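Local atomic coordinates of tautomerase (Advenella mimigardefordensis DPN7, PDB entry 6VVW), a protein that belongs to the tautomerase superfamily, with two beta-alpha-beta units in each chain and three copies of the chain in the assembly. Residues V6-G11 and I41-I46; T25-Q30 and A82-T87; A70-E75 and L103-P108. One frame throughout, in Å; residues are numbered along the deposited sequence.

Contact 1 (V6-G11 and I41-I46)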
loop_
_atom_site.group_PDB
_atom_site.type_symbol
_atom_site.label_atom_id
_atom_site.label_comp_id
_atom_site.label_asym_id
_atom_site.label_seq_id
_atom_site.Cartn_x
_atom_site.Cartn_y
_atom_site.Cartn_z
ATOM N N VAL A 6 5.560 -3.385 -4.927
ATOM C CA VAL A 6 5.153 -4.146 -6.106
ATOM C C VAL A 6 4.555 -5.469 -5.666
ATOM O O VAL A 6 5.167 -6.194 -4.877
ATOM C CB VAL A 6 6.339 -4.420 -7.049
ATOM C CG1 VAL A 6 5.833 -4.896 -8.374
ATOM C CG2 VAL A 6 7.231 -3.206 -7.191
ATOM N N GLN A 7 3.386 -5.810 -6.205
ATOM C CA GLN A 7 2.822 -7.143 -6.048
ATOM C C GLN A 7 2.896 -7.860 -7.385
ATOM O O GLN A 7 2.351 -7.376 -8.380
ATOM C CB GLN A 7 1.383 -7.082 -5.556
ATOM C CG GLN A 7 1.276 -6.714 -4.102
ATOM C CD GLN A 7 -0.158 -6.487 -3.630
ATOM O OE1 GLN A 7 -1.122 -6.668 -4.383
ATOM N NE2 GLN A 7 -0.303 -6.086 -2.360
ATOM N N VAL A 8 3.581 -9.002 -7.409
ATOM C CA VAL A 8 3.616 -9.861 -8.584
ATOM C C VAL A 8 2.984 -11.192 -8.224
ATOM O O VAL A 8 3.073 -11.631 -7.080
ATOM C CB VAL A 8 5.056 -10.066 -9.082
ATOM C CG1 VAL A 8 5.910 -10.574 -7.959
ATOM C CG2 VAL A 8 5.075 -11.031 -10.254
ATOM N N THR A 9 2.339 -11.837 -9.186
ATOM C CA THR A 9 1.895 -13.206 -8.948
ATOM C C THR A 9 3.110 -14.054 -8.555
ATOM O O THR A 9 4.211 -13.871 -9.083
ATOM C CB THR A 9 1.195 -13.772 -10.193
ATOM O OG1 THR A 9 0.275 -14.800 -9.818
ATOM C CG2 THR A 9 2.174 -14.389 -11.157
ATOM N N ALA A 10 2.937 -14.939 -7.573
ATOM C CA ALA A 10 4.093 -15.663 -7.062
ATOM C C ALA A 10 4.647 -16.624 -8.109
ATOM O O ALA A 10 3.941 -17.055 -9.031
ATOM C CB ALA A 10 3.721 -16.440 -5.801
ATOM N N GLY A 11 5.934 -16.961 -7.962
ATOM C CA GLY A 11 6.492 -18.123 -8.642
ATOM C C GLY A 11 7.667 -17.893 -9.568
ATOM O O GLY A 11 7.772 -18.539 -10.610
ATOM N N ILE A 41 12.730 0.159 -4.015
ATOM C CA ILE A 41 11.736 -0.701 -4.642
ATOM C C ILE A 41 11.624 -1.946 -3.799
ATOM O O ILE A 41 12.640 -2.526 -3.407
ATOM C CB ILE A 41 12.114 -1.077 -6.084
ATOM C CG1 ILE A 41 12.068 0.153 -6.980
ATOM C CG2 ILE A 41 11.169 -2.126 -6.596
ATOM C CD1 ILE A 41 12.897 0.044 -8.223
ATOM N N SER A 42 10.401 -2.370 -3.524
ATOM C CA SER A 42 10.161 -3.553 -2.711
ATOM C C SER A 42 9.262 -4.506 -3.476
ATOM O O SER A 42 8.184 -4.109 -3.922
ATOM C CB SER A 42 9.513 -3.166 -1.393
ATOM O OG SER A 42 8.103 -3.252 -1.483
ATOM N N LEU A 43 9.671 -5.765 -3.604
ATOM C CA LEU A 43 8.833 -6.758 -4.259
ATOM C C LEU A 43 8.232 -7.717 -3.240
ATOM O O LEU A 43 8.937 -8.201 -2.347
ATOM C CB LEU A 43 9.629 -7.541 -5.307
ATOM C CG LEU A 43 8.752 -8.520 -6.082
ATOM C CD1 LEU A 43 7.655 -7.702 -6.679
ATOM C CD2 LEU A 43 9.507 -9.191 -7.185
ATOM N N HIS A 44 6.932 -8.016 -3.400
ATOM C CA HIS A 44 6.170 -8.844 -2.458
ATOM C C HIS A 44 5.277 -9.788 -3.255
ATOM O O HIS A 44 4.148 -9.429 -3.595
ATOM C CB HIS A 44 5.355 -7.956 -1.534
ATOM C CG HIS A 44 4.206 -8.642 -0.856
ATOM N ND1 HIS A 44 4.245 -9.961 -0.453
ATOM C CD2 HIS A 44 2.990 -8.172 -0.484
ATOM C CE1 HIS A 44 3.103 -10.275 0.134
ATOM N NE2 HIS A 44 2.320 -9.211 0.119
ATOM N N GLU A 45 5.770 -10.998 -3.527
ATOM C CA GLU A 45 5.028 -11.909 -4.383
ATOM C C GLU A 45 3.770 -12.408 -3.693
ATOM O O GLU A 45 3.695 -12.514 -2.471
ATOM C CB GLU A 45 5.859 -13.115 -4.792
ATOM C CG GLU A 45 7.356 -12.943 -4.747
ATOM C CD GLU A 45 8.063 -14.226 -5.140
ATOM O OE1 GLU A 45 7.465 -15.013 -5.898
ATOM O OE2 GLU A 45 9.218 -14.437 -4.717
ATOM N N ILE A 46 2.786 -12.758 -4.507
ATOM C CA ILE A 46 1.437 -13.041 -4.054
ATOM C C ILE A 46 1.046 -14.406 -4.588
ATOM O O ILE A 46 1.243 -14.695 -5.773
ATOM C CB ILE A 46 0.442 -11.971 -4.535
ATOM C CG1 ILE A 46 0.767 -10.617 -3.911
ATOM C CG2 ILE A 46 -0.953 -12.370 -4.176
ATOM C CD1 ILE A 46 -0.427 -9.734 -3.800
#
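This is a parallel strand pairing, largely buried, between the C-terminal end of strand 3-8 and strand 40-43 at one border of the chain's sheet, and it runs on into the loops behind both strands. His44 N gives a hydrogen bond to Val6 O, and Ile46 N gives one of 2.8 Å to Val8 O. Both donors lie nearly along the C=O axis. The bond from Val6 N to Ser42 O is weak, at 125°. At the far end Ala10 N sits 2.5 Å from Ile46 O, very short, with the donor above the carbonyl plane. The two strands belong to the beta-alpha-beta unit 3-8, 16-30, 40-43, as in the tautomerase fold. On the helix side, Leu43 stands with CG anti to the backbone N (chi1 -176°). This brings CD1 obliquely across to Val6 CB and Val8 CG1, 3.6 Å from each. Beyond the sheet, Glu45 OE1 takes Gly11 N almost straight at 3.2 Å, while OE2 pairs with Lys17. On the other face, Ile46 CD1 lies 3.2 Å from Gln7 OE1. That oxygen accepts a hydrogen bond from Ser42 OG of a neighbouring subunit, and Ile41 and Ser42 carry the sheet into another subunit as an antiparallel ladder.

Contact 2 (T25-Q30 and A82-T87)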
loop_
_atom_site.group_PDB
_atom_site.type_symbol
_atom_site.label_atom_id
_atom_site.label_comp_id
_atom_site.label_asym_id
_atom_site.label_seq_id
_atom_site.Cartn_x
_atom_site.Cartn_y
_atom_site.Cartn_z
ATOM N N THR A 25 15.168 0.051 -10.664
ATOM C CA THR A 25 15.939 1.185 -10.181
ATOM C C THR A 25 16.549 1.957 -11.343
ATOM O O THR A 25 16.332 3.166 -11.488
ATOM C CB THR A 25 17.022 0.697 -9.227
ATOM O OG1 THR A 25 16.414 0.000 -8.140
ATOM C CG2 THR A 25 17.777 1.859 -8.682
ATOM N N LYS A 26 17.290 1.263 -12.209
ATOM C CA LYS A 26 17.968 1.949 -13.305
ATOM C C LYS A 26 16.990 2.697 -14.209
ATOM O O LYS A 26 17.351 3.718 -14.811
ATOM C CB LYS A 26 18.788 0.938 -14.106
ATOM C CG LYS A 26 19.858 1.551 -14.992
ATOM C CD LYS A 26 21.252 1.517 -14.363
ATOM C CE LYS A 26 22.321 1.774 -15.447
ATOM N NZ LYS A 26 23.738 1.640 -14.982
ATOM N N VAL A 27 15.749 2.215 -14.304
ATOM C CA VAL A 27 14.725 2.884 -15.096
ATOM C C VAL A 27 14.090 4.007 -14.295
ATOM O O VAL A 27 13.599 4.987 -14.881
ATOM C CB VAL A 27 13.665 1.873 -15.581
ATOM C CG1 VAL A 27 12.315 2.520 -15.801
ATOM C CG2 VAL A 27 14.095 1.220 -16.868
ATOM N N ILE A 28 14.132 3.924 -12.962
ATOM C CA ILE A 28 13.588 5.014 -12.167
ATOM C C ILE A 28 14.521 6.219 -12.208
ATOM O O ILE A 28 14.063 7.362 -12.302
ATOM C CB ILE A 28 13.289 4.555 -10.740
ATOM C CG1 ILE A 28 12.074 3.644 -10.767
ATOM C CG2 ILE A 28 12.927 5.731 -9.920
ATOM C CD1 ILE A 28 11.552 3.315 -9.437
ATOM N N GLU A 29 15.835 5.997 -12.183
ATOM C CA GLU A 29 16.732 7.075 -12.571
ATOM C C GLU A 29 16.448 7.503 -14.001
ATOM O O GLU A 29 16.183 8.676 -14.282
ATOM C CB GLU A 29 18.190 6.655 -12.496
ATOM C CG GLU A 29 18.598 5.642 -11.490
ATOM C CD GLU A 29 19.914 5.022 -11.914
ATOM O OE1 GLU A 29 19.915 4.314 -12.941
ATOM O OE2 GLU A 29 20.959 5.309 -11.271
ATOM N N GLN A 30 16.510 6.549 -14.927
ATOM C CA GLN A 30 16.378 6.825 -16.351
ATOM C C GLN A 30 15.109 7.601 -16.664
ATOM O O GLN A 30 14.939 8.102 -17.782
ATOM C CB GLN A 30 16.396 5.516 -17.141
ATOM C CG GLN A 30 17.762 5.105 -17.644
ATOM C CD GLN A 30 17.666 4.026 -18.681
ATOM O OE1 GLN A 30 16.610 3.433 -18.876
ATOM N NE2 GLN A 30 18.758 3.780 -19.379
ATOM N N ALA A 82 5.491 3.636 -19.099
ATOM C CA ALA A 82 5.800 2.873 -20.304
ATOM C C ALA A 82 7.096 2.084 -20.150
ATOM O O ALA A 82 7.166 0.904 -20.523
ATOM C CB ALA A 82 5.882 3.821 -21.497
ATOM N N ALA A 83 8.140 2.710 -19.602
ATOM C CA ALA A 83 9.386 1.969 -19.446
ATOM C C ALA A 83 9.296 0.938 -18.333
ATOM O O ALA A 83 10.007 -0.065 -18.371
ATOM C CB ALA A 83 10.545 2.916 -19.174
ATOM N N ILE A 84 8.436 1.162 -17.341
ATOM C CA ILE A 84 8.359 0.297 -16.167
ATOM C C ILE A 84 7.461 -0.894 -16.437
ATOM O O ILE A 84 7.706 -2.000 -15.924
ATOM C CB ILE A 84 7.883 1.111 -14.951
ATOM C CG1 ILE A 84 9.057 1.766 -14.236
ATOM C CG2 ILE A 84 7.142 0.264 -13.979
ATOM C CD1 ILE A 84 8.658 2.988 -13.430
ATOM N N ASN A 85 6.412 -0.696 -17.238
ATOM C CA ASN A 85 5.743 -1.836 -17.848
ATOM C C ASN A 85 6.697 -2.588 -18.772
ATOM O O ASN A 85 6.676 -3.821 -18.819
ATOM C CB ASN A 85 4.491 -1.358 -18.587
ATOM C CG ASN A 85 3.749 -2.469 -19.284
ATOM O OD1 ASN A 85 4.134 -2.896 -20.368
ATOM N ND2 ASN A 85 2.653 -2.917 -18.688
ATOM N N LYS A 86 7.561 -1.869 -19.496
ATOM C CA LYS A 86 8.542 -2.533 -20.349
ATOM C C LYS A 86 9.439 -3.451 -19.533
ATOM O O LYS A 86 9.644 -4.614 -19.887
ATOM C CB LYS A 86 9.383 -1.495 -21.091
ATOM C CG LYS A 86 10.413 -2.075 -22.064
ATOM C CD LYS A 86 10.204 -1.521 -23.459
ATOM C CE LYS A 86 8.984 -2.180 -24.097
ATOM N NZ LYS A 86 8.690 -1.769 -25.497
ATOM N N THR A 87 9.980 -2.941 -18.431
ATOM C CA THR A 87 10.909 -3.710 -17.609
ATOM C C THR A 87 10.203 -4.868 -16.923
ATOM O O THR A 87 10.694 -6.008 -16.927
ATOM C CB THR A 87 11.553 -2.787 -16.571
ATOM O OG1 THR A 87 12.417 -1.860 -17.229
ATOM C CG2 THR A 87 12.361 -3.569 -15.551
#
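Val27 spreads its two methyls over Ala83, Ile84 and Thr87, and this one side chain makes most of the contact. CG1 lies anti to the backbone N (chi1 153°). It drops between two residues of the other helix, 3.7 Å from Ile84 CG1 and 3.8 Å from Ala83 CB. Val27 and Ile84 cross obliquely there. CG2 takes the other branch, beside the backbone N, and meets Thr87 tip to tip, 3.5 Å from Thr87 OG1. That hydroxyl is turned back on its own helix. With OG1 beside the backbone N (chi1 -68°), it gives a hydrogen bond of 3.2 Å to Ala83 O, one turn earlier. The donor stands above the carbonyl plane. Ala83 O also accepts the helical bond from Thr87 N, so two donors of one residue grip it.

The helices are 16-30 and 74-92, the connecting helices of the two beta-alpha-beta units in this tautomerase-type fold. They run nearly antiparallel, at 165°, and their axes come within 9.9 Å over these residues. The joint is narrow and mostly apolar, burying 170 Å² in all. Val27 and Ala83 mark the nearest approach of the two backbones, with 6.9 Å between Val27 CA and Ala83 CA. Next to Val27, Ile28 reaches less closely: its CG1 stays 4.4 Å from Ile84 CD1. Its side chain also packs on Pro2, Ile39 and Ile41, at the level of the sheet. On the far side of helix 74-92, Asn85 ND2 bonds to Asp96 O and the residue packs on Gly116 of a neighbouring subunit.

Contact 3 (A70-E75 and L103-P108); sequences AGRNDE and LIDIAP
Asp105 points its CB at the other segment, where it rests 3.7 Å from Ala70 CA and 3.8 Å from Ala70 CB. CG is anti to the carbonyl carbon, beside the backbone N (chi1 -74°), and it passes Ala70 CA at 4.2 Å. At the tip, OD2 also lies beside Ala70 CA. It faces Arg72 NH1 at 4.0 Å, too far for a salt bridge, and the position of NH1 is less certain than the rest. OD2 lies at the edge of the guanidinium, near its plane, yet the carboxylate is turned 63° against it. The other oxygen, OD1, has a long, weak ion pair with Lys77. Such neighbours would probably favour a charged carboxylate. The firm link is in the backbone. Ala70 N donates its hydrogen to Ile106 O at 2.5 Å, almost straight (171°), in the carbonyl plane and on a lone pair. Ala70 CB lies beside the same oxygen, 3.3 Å from Ile106 O. The contact is shallow and lies at the surface. It joins the turn between strand 62-69 and helix 74-92 to the end of the parallel strand 99-106, within the second beta-alpha-beta unit of a tautomerase-type fold.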
loop_
_atom_site.group_PDB
_atom_site.type_symbol
_atom_site.label_atom_id
_atom_site.label_comp_id
_atom_site.label_asym_id
_atom_site.label_seq_id
_atom_site.Cartn_x
_atom_site.Cartn_y
_atom_site.Cartn_z
ATOM N N ALA A 70 5.690 15.074 -5.380
ATOM C CA ALA A 70 4.889 15.852 -6.322
ATOM C C ALA A 70 5.692 16.946 -6.998
ATOM O O ALA A 70 6.796 17.289 -6.559
ATOM C CB ALA A 70 3.676 16.485 -5.639
ATOM N N GLY A 71 5.142 17.489 -8.073
ATOM C CA GLY A 71 5.840 18.459 -8.874
ATOM C C GLY A 71 6.363 17.968 -10.198
ATOM O O GLY A 71 7.176 18.673 -10.813
ATOM N N ARG A 72 5.927 16.796 -10.660
ATOM C CA ARG A 72 6.440 16.165 -11.870
ATOM C C ARG A 72 5.341 16.121 -12.925
ATOM O O ARG A 72 4.154 16.241 -12.629
ATOM C CB ARG A 72 6.966 14.739 -11.598
ATOM C CG ARG A 72 8.344 14.579 -10.865
ATOM C CD ARG A 72 8.826 13.072 -10.821
ATOM N NE ARG A 72 9.719 12.730 -9.697
ATOM C CZ ARG A 72 9.323 12.637 -8.425
ATOM N NH1 ARG A 72 8.062 12.881 -8.133
ATOM N NH2 ARG A 72 10.170 12.317 -7.440
ATOM N N ASN A 73 5.748 15.914 -14.164
ATOM C CA ASN A 73 4.879 16.161 -15.297
ATOM C C ASN A 73 4.148 14.907 -15.741
ATOM O O ASN A 73 4.717 13.818 -15.761
ATOM C CB ASN A 73 5.695 16.715 -16.462
ATOM C CG ASN A 73 4.950 17.767 -17.222
ATOM O OD1 ASN A 73 3.822 18.091 -16.894
ATOM N ND2 ASN A 73 5.569 18.301 -18.250
ATOM N N ASP A 74 2.890 15.088 -16.132
ATOM C CA ASP A 74 2.085 14.077 -16.792
ATOM C C ASP A 74 2.874 13.275 -17.803
ATOM O O ASP A 74 2.567 12.111 -18.062
ATOM C CB ASP A 74 0.912 14.728 -17.518
ATOM C CG ASP A 74 -0.267 14.932 -16.624
ATOM O OD1 ASP A 74 -0.097 14.732 -15.407
ATOM O OD2 ASP A 74 -1.348 15.292 -17.134
ATOM N N GLU A 75 3.859 13.891 -18.429
ATOM C CA GLU A 75 4.498 13.138 -19.481
ATOM C C GLU A 75 5.724 12.417 -18.989
ATOM O O GLU A 75 6.036 11.338 -19.493
ATOM C CB GLU A 75 4.829 14.031 -20.678
ATOM C CG GLU A 75 5.476 15.341 -20.387
ATOM C CD GLU A 75 5.906 16.031 -21.664
ATOM O OE1 GLU A 75 5.678 15.470 -22.764
ATOM O OE2 GLU A 75 6.488 17.130 -21.576
ATOM N N LEU A 103 0.504 5.907 -9.744
ATOM C CA LEU A 103 1.459 6.976 -9.483
ATOM C C LEU A 103 0.874 7.927 -8.456
ATOM O O LEU A 103 -0.220 8.471 -8.652
ATOM C CB LEU A 103 1.798 7.719 -10.763
ATOM C CG LEU A 103 2.318 6.803 -11.848
ATOM C CD1 LEU A 103 2.810 7.679 -12.938
ATOM C CD2 LEU A 103 3.438 5.974 -11.277
ATOM N N ILE A 104 1.583 8.088 -7.346
ATOM C CA ILE A 104 1.077 8.789 -6.177
ATOM C C ILE A 104 2.078 9.879 -5.869
ATOM O O ILE A 104 3.194 9.595 -5.417
ATOM C CB ILE A 104 0.896 7.856 -4.976
ATOM C CG1 ILE A 104 0.462 6.471 -5.439
ATOM C CG2 ILE A 104 -0.115 8.435 -4.021
ATOM C CD1 ILE A 104 -0.632 5.868 -4.618
ATOM N N ASP A 105 1.690 11.123 -6.112
ATOM C CA ASP A 105 2.587 12.254 -5.952
ATOM C C ASP A 105 2.350 12.875 -4.593
ATOM O O ASP A 105 1.261 13.390 -4.323
ATOM C CB ASP A 105 2.403 13.265 -7.084
ATOM C CG ASP A 105 3.005 12.765 -8.365
ATOM O OD1 ASP A 105 2.419 11.811 -8.921
ATOM O OD2 ASP A 105 4.083 13.248 -8.776
ATOM N N ILE A 106 3.385 12.805 -3.741
ATOM C CA ILE A 106 3.373 13.233 -2.349
ATOM C C ILE A 106 3.996 14.619 -2.242
ATOM O O ILE A 106 4.907 14.999 -2.995
ATOM C CB ILE A 106 4.113 12.227 -1.434
ATOM C CG1 ILE A 106 3.336 11.992 -0.149
ATOM C CG2 ILE A 106 5.518 12.730 -1.059
ATOM C CD1 ILE A 106 4.224 11.569 1.015
ATOM N N ALA A 107 3.530 15.320 -1.369
ATOM C CA ALA A 107 3.924 16.687 -1.112
ATOM C C ALA A 107 5.117 16.702 -0.178
ATOM O O ALA A 107 5.258 15.817 0.663
ATOM C CB ALA A 107 2.763 17.460 -0.483
ATOM N N PRO A 108 5.983 17.699 -0.308
ATOM C CA PRO A 108 7.260 17.645 0.398
ATOM C C PRO A 108 7.132 17.692 1.901
ATOM O O PRO A 108 8.057 17.247 2.595
ATOM C CB PRO A 108 7.999 18.861 -0.156
ATOM C CG PRO A 108 7.439 19.012 -1.542
ATOM C CD PRO A 108 5.988 18.717 -1.374
#

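How the contacts relate
From the N terminus, strand 3-8 leads into helix 16-30 and then strand 40-43, and contact 1 closes that first beta-alpha-beta loop. Contact 2 opens inside it, on helix 16-30, and closes much later on helix 74-92, so contacts 1 and 2 cross. Contact 3 opens before helix 74-92 and closes after it, so it crosses contact 2 and follows contact 1 in series. Contacts 1 and 3 reach the same sheet on opposite sides of the chain's centre, their own centres about 24 Å apart. Contact 2 ties the two units together through their helices. It touches contact 1 directly, where Ile41 packs against Thr25.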